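Local atomic coordinates of putative adenosine kinase (Schistosoma mansoni, PDB entry 3VAS), a protein that phosphorylates adenosine to AMP at the expense of ATP, as expected of an adenosine kinase of the ribokinase-like pfkB family. Residues Asp256-Leu268 / Leu289-Gln301. Sequence-based numbering, arbitrary orientation.
Sequences DTVHATARYIADL and LLYTDSSDSEIHQ
Arg263 leaves helix 257-267 with CG anti to its backbone N (chi1 171°), then bends twice, at chi2 and chi3, which swings the guanidinium back over the turn that joins strand 289-293 to strand 300-302. Thr292 answers with OG1 trans to its own N. Arg263 NH2 donates to Thr292 OG1 at 2.8 Å, a bent bond (131° at the hydrogen) with the acceptor tilted from the guanidinium plane. Thr292 OG1 in turn donates a hydrogen bond to Glu298 O, so one threonine links the arginine to the far limb of the hairpin. Arg263 NH2 also lies 2.7 Å from Asp296 O, and a water bridges it to Ser297 O. NH1 forms a salt bridge with Asp267 OD1, nearly in the guanidinium plane, one helical turn on; Thr292, the water and Asp267 together fix how the group is rotated. Toward the helix start the contact turns apolar. Leu290 CD1 sits over one face of the His259 ring, a CH-pi contact 3.9 Å from the centroid, and also touches Val258 CG1. Ile299 CG2 comes to 3.6 Å from His259 ND1, while its CD1 lies against Ala262 CB. Ala266 CB rests on Thr292 CG2 at 3.9 Å. Helix and strand run at 29° to each other, their axes 8.0 Å apart: plain structural packing of a helix on an antiparallel hairpin at the edge of the ribokinase-like alpha/beta fold. Strand 279-284 pairs with strand 289-293 and packs under Val258, Ile265 and Ala266, helix 241-250 flanks the helix at Thr261 and Tyr264, and Tyr291 packs on helix 336-351.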
loop_
_atom_site.group_PDB
_atom_site.type_symbol
_atom_site.label_atom_id
_atom_site.label_comp_id
_atom_site.label_asym_id
_atom_site.label_seq_id
_atom_site.Cartn_x
_atom_site.Cartn_y
_atom_site.Cartn_z
ATOM N N ASP A 256 4.749 -24.862 7.968
ATOM C CA ASP A 256 3.578 -24.069 8.347
ATOM C C ASP A 256 3.829 -22.578 8.103
ATOM O O ASP A 256 3.435 -21.726 8.902
ATOM C CB ASP A 256 3.222 -24.330 9.816
ATOM C CG ASP A 256 1.761 -24.060 10.123
ATOM O OD1 ASP A 256 0.917 -24.228 9.216
ATOM O OD2 ASP A 256 1.457 -23.685 11.277
ATOM N N THR A 257 4.478 -22.287 6.979
ATOM C CA THR A 257 5.104 -20.990 6.741
ATOM C C THR A 257 4.203 -19.775 6.972
ATOM O O THR A 257 4.601 -18.834 7.660
ATOM C CB THR A 257 5.742 -20.923 5.334
ATOM O OG1 THR A 257 6.560 -22.083 5.125
ATOM C CG2 THR A 257 6.603 -19.678 5.198
ATOM N N VAL A 258 2.993 -19.801 6.418
ATOM C CA VAL A 258 2.117 -18.634 6.492
ATOM C C VAL A 258 1.605 -18.365 7.912
ATOM O O VAL A 258 1.651 -17.227 8.380
ATOM C CB VAL A 258 0.947 -18.716 5.488
ATOM C CG1 VAL A 258 0.076 -17.484 5.602
ATOM C CG2 VAL A 258 1.485 -18.856 4.066
ATOM N N HIS A 259 1.137 -19.408 8.593
ATOM C CA HIS A 259 0.760 -19.300 10.001
ATOM C C HIS A 259 1.957 -18.917 10.873
ATOM O O HIS A 259 1.850 -18.049 11.739
ATOM C CB HIS A 259 0.147 -20.611 10.506
ATOM C CG HIS A 259 -1.241 -20.865 10.005
ATOM N ND1 HIS A 259 -2.349 -20.818 10.825
ATOM C CD2 HIS A 259 -1.702 -21.164 8.767
ATOM C CE1 HIS A 259 -3.433 -21.082 10.115
ATOM N NE2 HIS A 259 -3.067 -21.298 8.864
ATOM N N ALA A 260 3.093 -19.569 10.640
ATOM C CA ALA A 260 4.312 -19.277 11.391
ATOM C C ALA A 260 4.755 -17.822 11.220
ATOM O O ALA A 260 5.204 -17.188 12.172
ATOM C CB ALA A 260 5.435 -20.230 10.987
ATOM N N THR A 261 4.620 -17.297 10.007
ATOM C CA THR A 261 4.979 -15.908 9.734
ATOM C C THR A 261 4.081 -14.947 10.508
ATOM O O THR A 261 4.556 -13.964 11.080
ATOM C CB THR A 261 4.896 -15.588 8.225
ATOM O OG1 THR A 261 5.923 -16.300 7.524
ATOM C CG2 THR A 261 5.067 -14.095 7.977
ATOM N N ALA A 262 2.783 -15.245 10.530
ATOM C CA ALA A 262 1.820 -14.409 11.241
ATOM C C ALA A 262 2.162 -14.348 12.726
ATOM O O ALA A 262 2.161 -13.277 13.330
ATOM C CB ALA A 262 0.404 -14.933 11.034
ATOM N N ARG A 263 2.469 -15.509 13.296
ATOM C CA ARG A 263 2.872 -15.624 14.694
ATOM C C ARG A 263 4.185 -14.881 14.952
ATOM O O ARG A 263 4.308 -14.126 15.919
ATOM C CB ARG A 263 2.998 -17.106 15.069
ATOM C CG ARG A 263 3.618 -17.409 16.432
ATOM C CD ARG A 263 2.867 -16.739 17.571
ATOM N NE ARG A 263 1.423 -16.890 17.463
ATOM C CZ ARG A 263 0.549 -15.942 17.788
ATOM N NH1 ARG A 263 0.972 -14.770 18.242
ATOM N NH2 ARG A 263 -0.750 -16.167 17.656
ATOM N N TYR A 264 5.156 -15.094 14.073
ATOM C CA TYR A 264 6.471 -14.480 14.216
ATOM C C TYR A 264 6.403 -12.953 14.184
ATOM O O TYR A 264 6.992 -12.282 15.030
ATOM C CB TYR A 264 7.414 -14.993 13.126
ATOM C CG TYR A 264 8.840 -14.511 13.257
ATOM C CD1 TYR A 264 9.789 -15.267 13.938
ATOM C CD2 TYR A 264 9.242 -13.308 12.685
ATOM C CE1 TYR A 264 11.103 -14.833 14.049
ATOM C CE2 TYR A 264 10.547 -12.865 12.795
ATOM C CZ TYR A 264 11.475 -13.633 13.474
ATOM O OH TYR A 264 12.774 -13.192 13.582
ATOM N N ILE A 265 5.687 -12.411 13.204
ATOM C CA ILE A 265 5.560 -10.963 13.059
ATOM C C ILE A 265 4.827 -10.345 14.250
ATOM O O ILE A 265 5.212 -9.288 14.750
ATOM C CB ILE A 265 4.845 -10.588 11.743
ATOM C CG1 ILE A 265 5.719 -10.962 10.543
ATOM C CG2 ILE A 265 4.506 -9.097 11.713
ATOM C CD1 ILE A 265 5.141 -10.517 9.208
ATOM N N ALA A 266 3.776 -11.015 14.703
ATOM C CA ALA A 266 3.003 -10.554 15.851
ATOM C C ALA A 266 3.839 -10.501 17.127
ATOM O O ALA A 266 3.632 -9.634 17.977
ATOM C CB ALA A 266 1.784 -11.451 16.060
ATOM N N ASP A 267 4.784 -11.429 17.255
ATOM C CA ASP A 267 5.543 -11.571 18.495
ATOM C C ASP A 267 6.872 -10.819 18.528
ATOM O O ASP A 267 7.530 -10.786 19.566
ATOM C CB ASP A 267 5.787 -13.050 18.819
ATOM C CG ASP A 267 4.513 -13.787 19.170
ATOM O OD1 ASP A 267 3.451 -13.138 19.293
ATOM O OD2 ASP A 267 4.581 -15.020 19.341
ATOM N N LEU A 268 7.276 -10.230 17.406
ATOM C CA LEU A 268 8.524 -9.468 17.375
ATOM C C LEU A 268 8.458 -8.353 18.403
ATOM O O LEU A 268 7.439 -7.669 18.507
ATOM C CB LEU A 268 8.786 -8.876 15.987
ATOM C CG LEU A 268 9.518 -9.737 14.958
ATOM C CD1 LEU A 268 9.553 -9.029 13.610
ATOM C CD2 LEU A 268 10.932 -10.053 15.432
ATOM N N LEU A 289 -8.797 -15.235 5.189
ATOM C CA LEU A 289 -7.666 -14.457 5.654
ATOM C C LEU A 289 -7.344 -14.890 7.074
ATOM O O LEU A 289 -8.201 -15.431 7.777
ATOM C CB LEU A 289 -7.969 -12.953 5.587
ATOM C CG LEU A 289 -9.109 -12.362 6.429
ATOM C CD1 LEU A 289 -8.655 -12.036 7.848
ATOM C CD2 LEU A 289 -9.670 -11.120 5.760
ATOM N N LEU A 290 -6.106 -14.649 7.486
ATOM C CA LEU A 290 -5.658 -14.986 8.826
ATOM C C LEU A 290 -5.420 -13.708 9.612
ATOM O O LEU A 290 -4.973 -12.704 9.058
ATOM C CB LEU A 290 -4.368 -15.815 8.769
ATOM C CG LEU A 290 -4.414 -17.083 7.914
ATOM C CD1 LEU A 290 -3.040 -17.716 7.803
ATOM C CD2 LEU A 290 -5.431 -18.078 8.472
ATOM N N TYR A 291 -5.725 -13.744 10.903
ATOM C CA TYR A 291 -5.350 -12.654 11.791
ATOM C C TYR A 291 -5.004 -13.172 13.181
ATOM O O TYR A 291 -5.497 -14.212 13.610
ATOM C CB TYR A 291 -6.444 -11.582 11.864
ATOM C CG TYR A 291 -7.726 -12.005 12.555
ATOM C CD1 TYR A 291 -7.889 -11.842 13.926
ATOM C CD2 TYR A 291 -8.780 -12.546 11.832
ATOM C CE1 TYR A 291 -9.068 -12.221 14.560
ATOM C CE2 TYR A 291 -9.956 -12.930 12.454
ATOM C CZ TYR A 291 -10.096 -12.763 13.814
ATOM O OH TYR A 291 -11.269 -13.147 14.425
ATOM N N THR A 292 -4.133 -12.443 13.866
ATOM C CA THR A 292 -3.781 -12.731 15.249
ATOM C C THR A 292 -3.197 -11.454 15.819
ATOM O O THR A 292 -3.016 -10.472 15.097
ATOM C CB THR A 292 -2.727 -13.862 15.354
ATOM O OG1 THR A 292 -2.545 -14.244 16.731
ATOM C CG2 THR A 292 -1.394 -13.406 14.766
ATOM N N ASP A 293 -2.913 -11.460 17.115
ATOM C CA ASP A 293 -2.148 -10.384 17.725
ATOM C C ASP A 293 -1.219 -10.955 18.792
ATOM O O ASP A 293 -1.338 -12.124 19.159
ATOM C CB ASP A 293 -3.064 -9.300 18.298
ATOM C CG ASP A 293 -4.034 -9.840 19.315
ATOM O OD1 ASP A 293 -3.657 -9.926 20.503
ATOM O OD2 ASP A 293 -5.172 -10.182 18.924
ATOM N N SER A 294 -0.294 -10.135 19.280
ATOM C CA SER A 294 0.742 -10.604 20.199
ATOM C C SER A 294 0.210 -11.176 21.517
ATOM O O SER A 294 0.904 -11.942 22.182
ATOM C CB SER A 294 1.776 -9.503 20.466
ATOM O OG SER A 294 1.166 -8.232 20.596
ATOM N N SER A 295 -1.019 -10.809 21.879
ATOM C CA SER A 295 -1.652 -11.300 23.102
ATOM C C SER A 295 -2.463 -12.567 22.855
ATOM O O SER A 295 -3.004 -13.161 23.786
ATOM C CB SER A 295 -2.578 -10.232 23.686
ATOM O OG SER A 295 -1.856 -9.065 24.032
ATOM N N ASP A 296 -2.551 -12.970 21.593
ATOM C CA ASP A 296 -3.397 -14.088 21.209
ATOM C C ASP A 296 -2.544 -15.306 20.888
ATOM O O ASP A 296 -1.612 -15.224 20.091
ATOM C CB ASP A 296 -4.241 -13.699 19.993
ATOM C CG ASP A 296 -5.488 -14.549 19.850
ATOM O OD1 ASP A 296 -6.501 -14.029 19.334
ATOM O OD2 ASP A 296 -5.462 -15.730 20.254
ATOM N N SER A 297 -2.861 -16.434 21.513
ATOM C CA SER A 297 -2.127 -17.673 21.270
ATOM C C SER A 297 -2.549 -18.306 19.946
ATOM O O SER A 297 -1.805 -19.088 19.356
ATOM C CB SER A 297 -2.343 -18.667 22.415
ATOM O OG SER A 297 -3.646 -19.235 22.369
ATOM N N GLU A 298 -3.741 -17.951 19.479
ATOM C CA GLU A 298 -4.320 -18.595 18.306
ATOM C C GLU A 298 -4.327 -17.725 17.049
ATOM O O GLU A 298 -4.299 -16.491 17.111
ATOM C CB GLU A 298 -5.741 -19.064 18.609
ATOM C CG GLU A 298 -5.819 -20.178 19.636
ATOM C CD GLU A 298 -7.250 -20.525 20.002
ATOM O OE1 GLU A 298 -8.084 -19.598 20.104
ATOM O OE2 GLU A 298 -7.541 -21.726 20.184
ATOM N N ILE A 299 -4.375 -18.393 15.905
ATOM C CA ILE A 299 -4.479 -17.726 14.619
ATOM C C ILE A 299 -5.858 -18.002 14.017
ATOM O O ILE A 299 -6.225 -19.157 13.788
ATOM C CB ILE A 299 -3.343 -18.174 13.674
ATOM C CG1 ILE A 299 -2.011 -17.586 14.160
ATOM C CG2 ILE A 299 -3.626 -17.743 12.246
ATOM C CD1 ILE A 299 -0.808 -18.057 13.389
ATOM N N HIS A 300 -6.625 -16.943 13.783
ATOM C CA HIS A 300 -8.008 -17.086 13.347
ATOM C C HIS A 300 -8.165 -16.984 11.834
ATOM O O HIS A 300 -7.496 -16.184 11.185
ATOM C CB HIS A 300 -8.890 -16.022 14.006
ATOM C CG HIS A 300 -8.729 -15.934 15.491
ATOM N ND1 HIS A 300 -9.191 -16.909 16.349
ATOM C CD2 HIS A 300 -8.157 -14.986 16.270
ATOM C CE1 HIS A 300 -8.907 -16.566 17.593
ATOM N NE2 HIS A 300 -8.283 -15.401 17.573
ATOM N N GLN A 301 -9.059 -17.798 11.284
ATOM C CA GLN A 301 -9.483 -17.661 9.901
ATOM C C GLN A 301 -10.722 -16.778 9.836
ATOM O O GLN A 301 -11.562 -16.803 10.733
ATOM C CB GLN A 301 -9.848 -19.016 9.303
ATOM C CG GLN A 301 -8.771 -20.067 9.321
ATOM C CD GLN A 301 -9.296 -21.400 8.812
ATOM O OE1 GLN A 301 -9.415 -21.617 7.604
ATOM N NE2 GLN A 301 -9.632 -22.290 9.735
HETATM O O HOH W 1 -0.541 -18.926 17.090
#